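NTD biosynthesis operon protein NtdA (Bacillus subtilis subsp. subtilis, PDB 4K2M) catalyses the reversible pyridoxal phosphate-dependent transamination of 3-dehydroglucose 6-phosphate with glutamate, forming kanosamine 6-phosphate for antibiotic biosynthesis. Local coordinates at residues I9-S13 / T114-K118; I38-W43 / M309-L314. All coordinates share one frame; numbering follows the deposited sequence. Where two conformers were deposited one is given.

Interaction 1: I9-S13 / T114-K118; sequences ISGKS and TYLHK
Lys12 reaches across to Tyr115 and meets both its ring and its backbone. The contact joins the N-terminal domain of NtdA to its aminotransferase fold. Residues 9-13 lead from the end of strand 7-9 into helix 13-24, and Tyr115 lies in the last turn of helix 103-116. That helix ends in a Schellman motif, with His117 at positive phi as the C-prime residue.

The hydrogen bonding across the contact is direct at one point. Lys12 NZ donates to Tyr115 O at 2.8 Å, approaching in the carbonyl plane with a C=O...N angle of 148°. Carbonyls at a helix C-terminus tend to carry partial negative charge, which would probably suit the ammonium group.

The aromatic contacts use one face of the Tyr115 ring. Lys12 CE makes a CH-pi contact 3.8 Å from the centroid of that ring. Lys12 NZ adds a cation-pi interaction over the same face, 4.2 Å from the Tyr115 centroid. The lysine and tyrosine side chains lie antiparallel as they pass. The lysine chain bends at chi2 (-121°) and again at chi4, which turns its amino group to the carbonyl while CE stays over the ring.

Within the turn, Ser10 OG accepts from Lys12 N at 3.2 Å, forming an ST turn just before helix 13-24, where Lys12 holds the N-cap position. The Ser10 hydroxyl also bonds Glu15. One water joins the turn to the phenol: it lies 2.7 Å from Tyr115 OH and donates a weak hydrogen bond to Gly11 O at 2.9 Å.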
loop_
_atom_site.group_PDB
_atom_site.type_symbol
_atom_site.label_atom_id
_atom_site.label_comp_id
_atom_site.label_asym_id
_atom_site.label_seq_id
_atom_site.Cartn_x
_atom_site.Cartn_y
_atom_site.Cartn_z
ATOM N N ILE A 9 -15.529 15.977 -26.256
ATOM C CA ILE A 9 -14.918 14.723 -25.826
ATOM C C ILE A 9 -14.264 14.908 -24.464
ATOM O O ILE A 9 -13.155 15.433 -24.364
ATOM C CB ILE A 9 -13.900 14.200 -26.842
ATOM C CG1 ILE A 9 -14.582 13.978 -28.191
ATOM C CG2 ILE A 9 -13.270 12.908 -26.351
ATOM C CD1 ILE A 9 -13.613 13.727 -29.333
ATOM N N SER A 10 -14.971 14.481 -23.417
ATOM C CA SER A 10 -14.456 14.552 -22.051
ATOM C C SER A 10 -13.916 13.195 -21.638
ATOM O O SER A 10 -13.163 13.083 -20.661
ATOM C CB SER A 10 -15.573 14.924 -21.098
ATOM O OG SER A 10 -16.616 13.978 -21.205
ATOM N N GLY A 11 -14.330 12.159 -22.366
ATOM C CA GLY A 11 -13.980 10.790 -22.032
ATOM C C GLY A 11 -14.938 10.178 -21.022
ATOM O O GLY A 11 -14.772 9.011 -20.638
ATOM N N LYS A 12 -15.930 10.954 -20.582
ATOM C CA LYS A 12 -16.891 10.469 -19.599
ATOM C C LYS A 12 -17.993 9.667 -20.289
ATOM O O LYS A 12 -18.145 9.712 -21.516
ATOM C CB LYS A 12 -17.472 11.624 -18.772
ATOM C CG LYS A 12 -16.394 12.512 -18.139
ATOM C CD LYS A 12 -16.492 12.565 -16.637
ATOM C CE LYS A 12 -15.165 13.007 -16.022
ATOM N NZ LYS A 12 -14.786 14.398 -16.399
ATOM N N SER A 13 -18.764 8.936 -19.496
ATOM C CA SER A 13 -19.651 7.930 -20.045
ATOM C C SER A 13 -20.742 8.509 -20.952
ATOM O O SER A 13 -21.016 7.972 -22.035
ATOM C CB SER A 13 -20.247 7.081 -18.918
ATOM O OG SER A 13 -21.056 7.857 -18.050
ATOM N N THR A 114 -9.502 17.887 -11.063
ATOM C CA THR A 114 -10.042 18.516 -12.266
ATOM C C THR A 114 -10.934 17.561 -13.052
ATOM O O THR A 114 -12.026 17.928 -13.512
ATOM C CB THR A 114 -8.915 19.021 -13.159
ATOM O OG1 THR A 114 -8.131 19.970 -12.424
ATOM C CG2 THR A 114 -9.474 19.678 -14.426
ATOM N N TYR A 115 -10.478 16.324 -13.190
ATOM C CA TYR A 115 -11.240 15.323 -13.924
ATOM C C TYR A 115 -12.569 15.012 -13.252
ATOM O O TYR A 115 -13.601 14.940 -13.916
ATOM C CB TYR A 115 -10.395 14.065 -14.077
ATOM C CG TYR A 115 -11.057 12.914 -14.801
ATOM C CD1 TYR A 115 -11.234 12.938 -16.184
ATOM C CD2 TYR A 115 -11.461 11.779 -14.101
ATOM C CE1 TYR A 115 -11.812 11.863 -16.851
ATOM C CE2 TYR A 115 -12.043 10.702 -14.756
ATOM C CZ TYR A 115 -12.211 10.748 -16.124
ATOM O OH TYR A 115 -12.780 9.678 -16.774
ATOM N N LEU A 116 -12.551 14.846 -11.929
ATOM C CA LEU A 116 -13.753 14.500 -11.185
ATOM C C LEU A 116 -14.645 15.696 -10.866
ATOM O O LEU A 116 -15.773 15.511 -10.416
ATOM C CB LEU A 116 -13.366 13.806 -9.874
ATOM C CG LEU A 116 -12.616 12.483 -9.990
ATOM C CD1 LEU A 116 -12.115 12.024 -8.614
ATOM C CD2 LEU A 116 -13.516 11.422 -10.596
ATOM N N HIS A 117 -14.137 16.910 -11.092
ATOM C CA HIS A 117 -14.807 18.136 -10.628
ATOM C C HIS A 117 -15.114 18.067 -9.134
ATOM O O HIS A 117 -16.222 18.403 -8.695
ATOM C CB HIS A 117 -16.102 18.425 -11.413
ATOM C CG HIS A 117 -15.898 18.566 -12.892
ATOM N ND1 HIS A 117 -15.218 19.626 -13.455
ATOM C CD2 HIS A 117 -16.289 17.781 -13.924
ATOM C CE1 HIS A 117 -15.196 19.484 -14.770
ATOM N NE2 HIS A 117 -15.838 18.373 -15.080
ATOM N N LYS A 118 -14.132 17.609 -8.357
ATOM C CA LYS A 118 -14.241 17.582 -6.901
ATOM C C LYS A 118 -13.091 18.420 -6.372
ATOM O O LYS A 118 -11.976 18.346 -6.900
ATOM C CB LYS A 118 -14.120 16.137 -6.387
ATOM C CG LYS A 118 -15.385 15.298 -6.584
ATOM C CD LYS A 118 -16.472 15.758 -5.621
ATOM C CE LYS A 118 -17.795 15.041 -5.878
ATOM N NZ LYS A 118 -18.837 15.460 -4.886
HETATM O O HOH W 1 -12.158 9.392 -19.413
#

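Interaction 2: I38-W43 / M309-L314; sequences IVNERW and MKYLSL
Arg42 lies over Tyr311 and beside Lys310 in the conformer described here, one of two deposited, and its side chain can be followed outward. Arg42 CB packs 3.4 Å from Lys310 O. Arg42 CG sits over one face of the Tyr311 ring in a CH-pi contact, 3.7 Å from the centroid. The chain bends at chi2 (-64°), and CD passes on above the ring toward its phenol end. Arg42 NE comes 3.3 Å from Tyr311 CZ. The guanidinium stands steeply to the ring, the planes 77° apart, with Tyr311 OH at its edge. NH2 lies near Lys310 CD and forms a salt bridge with Asp85, which also bonds Tyr311 OH. The like charge of Lys310 NZ is paired with Glu307.

Here the N-terminal domain packs on the aminotransferase domain through two similar pieces of chain. Each is a 3-10 turn leading into a helix, 41-46 on one side and 312-329 on the other. Their backbones bond directly: Arg42 N donates to Lys310 O, and Ser313 N donates to Val39 O. A water donates to both of these carbonyls and accepts from Leu314 N.

Ser313 OG donates to Asn40 OD1 at 2.6 Å, tilted 30° from the amide carbonyl plane. Asn40 ND2 is held by Glu35 O. On the apolar side, Val39 CG1 meets Met309 CG at 3.7 Å, and Ile38 CD1 touches Met309 CE. At the other end Leu314 CD1 covers the six-membered ring of Trp43 from one face, 3.9 Å from its centroid. A second water accepts from Trp43 NE1 at 2.8 Å and donates to Ser313 O.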
loop_
_atom_site.group_PDB
_atom_site.type_symbol
_atom_site.label_atom_id
_atom_site.label_comp_id
_atom_site.label_asym_id
_atom_site.label_seq_id
_atom_site.Cartn_x
_atom_site.Cartn_y
_atom_site.Cartn_z
ATOM N N ILE A 38 -5.447 15.524 -19.503
ATOM C CA ILE A 38 -4.492 14.440 -19.632
ATOM C C ILE A 38 -5.179 13.147 -20.097
ATOM O O ILE A 38 -4.581 12.360 -20.839
ATOM C CB ILE A 38 -3.794 14.221 -18.271
ATOM C CG1 ILE A 38 -2.799 13.072 -18.316
ATOM C CG2 ILE A 38 -4.829 13.957 -17.200
ATOM C CD1 ILE A 38 -2.059 12.911 -16.992
ATOM N N VAL A 39 -6.424 12.940 -19.674
ATOM C CA VAL A 39 -7.126 11.678 -19.947
ATOM C C VAL A 39 -7.389 11.484 -21.429
ATOM O O VAL A 39 -7.669 10.368 -21.871
ATOM C CB VAL A 39 -8.456 11.526 -19.167
ATOM C CG1 VAL A 39 -8.201 11.532 -17.676
ATOM C CG2 VAL A 39 -9.481 12.619 -19.554
ATOM N N ASN A 40 -7.295 12.579 -22.186
ATOM C CA ASN A 40 -7.587 12.558 -23.615
ATOM C C ASN A 40 -6.332 12.528 -24.472
ATOM O O ASN A 40 -6.405 12.617 -25.701
ATOM C CB ASN A 40 -8.417 13.786 -23.999
ATOM C CG ASN A 40 -9.865 13.694 -23.565
ATOM O OD1 ASN A 40 -10.413 12.605 -23.361
ATOM N ND2 ASN A 40 -10.509 14.852 -23.439
ATOM N N GLU A 41 -5.166 12.394 -23.851
ATOM C CA GLU A 41 -3.921 12.545 -24.600
ATOM C C GLU A 41 -3.797 11.584 -25.786
ATOM O O GLU A 41 -3.360 11.977 -26.876
ATOM C CB GLU A 41 -2.702 12.451 -23.674
ATOM C CG GLU A 41 -2.438 13.730 -22.882
ATOM C CD GLU A 41 -2.055 14.898 -23.779
ATOM O OE1 GLU A 41 -2.609 16.003 -23.591
ATOM O OE2 GLU A 41 -1.197 14.710 -24.668
ATOM N N ARG A 42 -4.200 10.332 -25.589
ATOM C CA ARG A 42 -4.069 9.341 -26.652
ATOM C C ARG A 42 -5.097 9.526 -27.769
ATOM O O ARG A 42 -4.927 8.995 -28.861
ATOM C CB ARG A 42 -4.086 7.917 -26.080
ATOM C CG ARG A 42 -2.830 7.579 -25.273
ATOM C CD ARG A 42 -1.590 7.608 -26.167
ATOM N NE ARG A 42 -0.332 7.701 -25.423
ATOM C CZ ARG A 42 0.285 8.844 -25.129
ATOM N NH1 ARG A 42 -0.243 10.002 -25.507
ATOM N NH2 ARG A 42 1.431 8.830 -24.454
ATOM N N TRP A 43 -6.146 10.301 -27.504
ATOM C CA TRP A 43 -7.140 10.626 -28.537
ATOM C C TRP A 43 -6.545 11.590 -29.568
ATOM O O TRP A 43 -6.865 11.523 -30.759
ATOM C CB TRP A 43 -8.377 11.281 -27.926
ATOM C CG TRP A 43 -9.525 10.374 -27.566
ATOM C CD1 TRP A 43 -10.232 10.385 -26.394
ATOM C CD2 TRP A 43 -10.140 9.373 -28.396
ATOM N NE1 TRP A 43 -11.246 9.451 -26.442
ATOM C CE2 TRP A 43 -11.208 8.812 -27.657
ATOM C CE3 TRP A 43 -9.898 8.904 -29.695
ATOM C CZ2 TRP A 43 -12.023 7.800 -28.162
ATOM C CZ3 TRP A 43 -10.699 7.896 -30.200
ATOM C CH2 TRP A 43 -11.752 7.352 -29.441
ATOM N N MET A 309 -2.808 7.346 -17.191
ATOM C CA MET A 309 -4.056 8.088 -17.306
ATOM C C MET A 309 -4.246 8.642 -18.702
ATOM O O MET A 309 -5.376 8.935 -19.098
ATOM C CB MET A 309 -4.104 9.242 -16.295
ATOM C CG MET A 309 -5.511 9.721 -15.963
ATOM S SD MET A 309 -5.503 10.872 -14.561
ATOM C CE MET A 309 -3.735 11.082 -14.431
ATOM N N LYS A 310 -3.152 8.787 -19.447
ATOM C CA LYS A 310 -3.231 9.330 -20.803
ATOM C C LYS A 310 -4.033 8.430 -21.730
ATOM O O LYS A 310 -4.463 8.860 -22.806
ATOM C CB LYS A 310 -1.829 9.536 -21.370
ATOM C CG LYS A 310 -0.992 10.509 -20.557
ATOM C CD LYS A 310 0.450 10.498 -21.038
ATOM C CE LYS A 310 1.248 11.573 -20.317
ATOM N NZ LYS A 310 2.673 11.571 -20.749
ATOM N N TYR A 311 -4.238 7.189 -21.301
ATOM C CA TYR A 311 -4.928 6.179 -22.096
ATOM C C TYR A 311 -6.395 6.004 -21.691
ATOM O O TYR A 311 -7.131 5.272 -22.350
ATOM C CB TYR A 311 -4.188 4.824 -21.991
ATOM C CG TYR A 311 -2.784 4.848 -22.562
ATOM C CD1 TYR A 311 -2.501 4.295 -23.807
ATOM C CD2 TYR A 311 -1.742 5.432 -21.851
ATOM C CE1 TYR A 311 -1.198 4.333 -24.331
ATOM C CE2 TYR A 311 -0.446 5.473 -22.365
ATOM C CZ TYR A 311 -0.184 4.930 -23.597
ATOM O OH TYR A 311 1.116 4.995 -24.062
ATOM N N LEU A 312 -6.834 6.685 -20.632
ATOM C CA LEU A 312 -8.154 6.412 -20.038
ATOM C C LEU A 312 -9.373 6.696 -20.929
ATOM O O LEU A 312 -10.252 5.846 -21.073
ATOM C CB LEU A 312 -8.306 7.127 -18.684
ATOM C CG LEU A 312 -9.651 6.986 -17.973
ATOM C CD1 LEU A 312 -9.988 5.505 -17.746
ATOM C CD2 LEU A 312 -9.632 7.764 -16.640
ATOM N N SER A 313 -9.447 7.882 -21.525
ATOM C CA SER A 313 -10.599 8.174 -22.380
ATOM C C SER A 313 -10.694 7.198 -23.543
ATOM O O SER A 313 -11.784 6.694 -23.841
ATOM C CB SER A 313 -10.561 9.605 -22.897
ATOM O OG SER A 313 -10.753 10.497 -21.818
ATOM N N LEU A 314 -9.563 6.931 -24.192
ATOM C CA LEU A 314 -9.554 5.994 -25.321
ATOM C C LEU A 314 -9.965 4.600 -24.850
ATOM O O LEU A 314 -10.775 3.931 -25.486
ATOM C CB LEU A 314 -8.178 5.926 -25.970
ATOM C CG LEU A 314 -8.032 4.799 -27.002
ATOM C CD1 LEU A 314 -8.924 5.061 -28.223
ATOM C CD2 LEU A 314 -6.580 4.595 -27.420
HETATM O O HOH W 2 -7.023 8.687 -23.939
HETATM O O HOH W 3 -13.447 8.755 -24.913
#

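How the interactions relate
Both interactions join the N-terminal domain to the aminotransferase domain, but they use different elements of each. Interaction 1 is small and mostly buried, resting on Lys12, which reaches the C-terminal end of helix 103-116. Interaction 2 is about four times larger in buried surface. It combines backbone bonds, apolar packing and bridging waters, with charged groups on its partly exposed side. The two touch and form one continuous interface. Tyr115 CE1 lies 3.6 Å from Val39 CG2, and Tyr115 OH packs against Leu312 CD2 at 3.7 Å. Ile9 O accepts a weak hydrogen bond from Asn40 ND2, tying the two N-terminal pieces together.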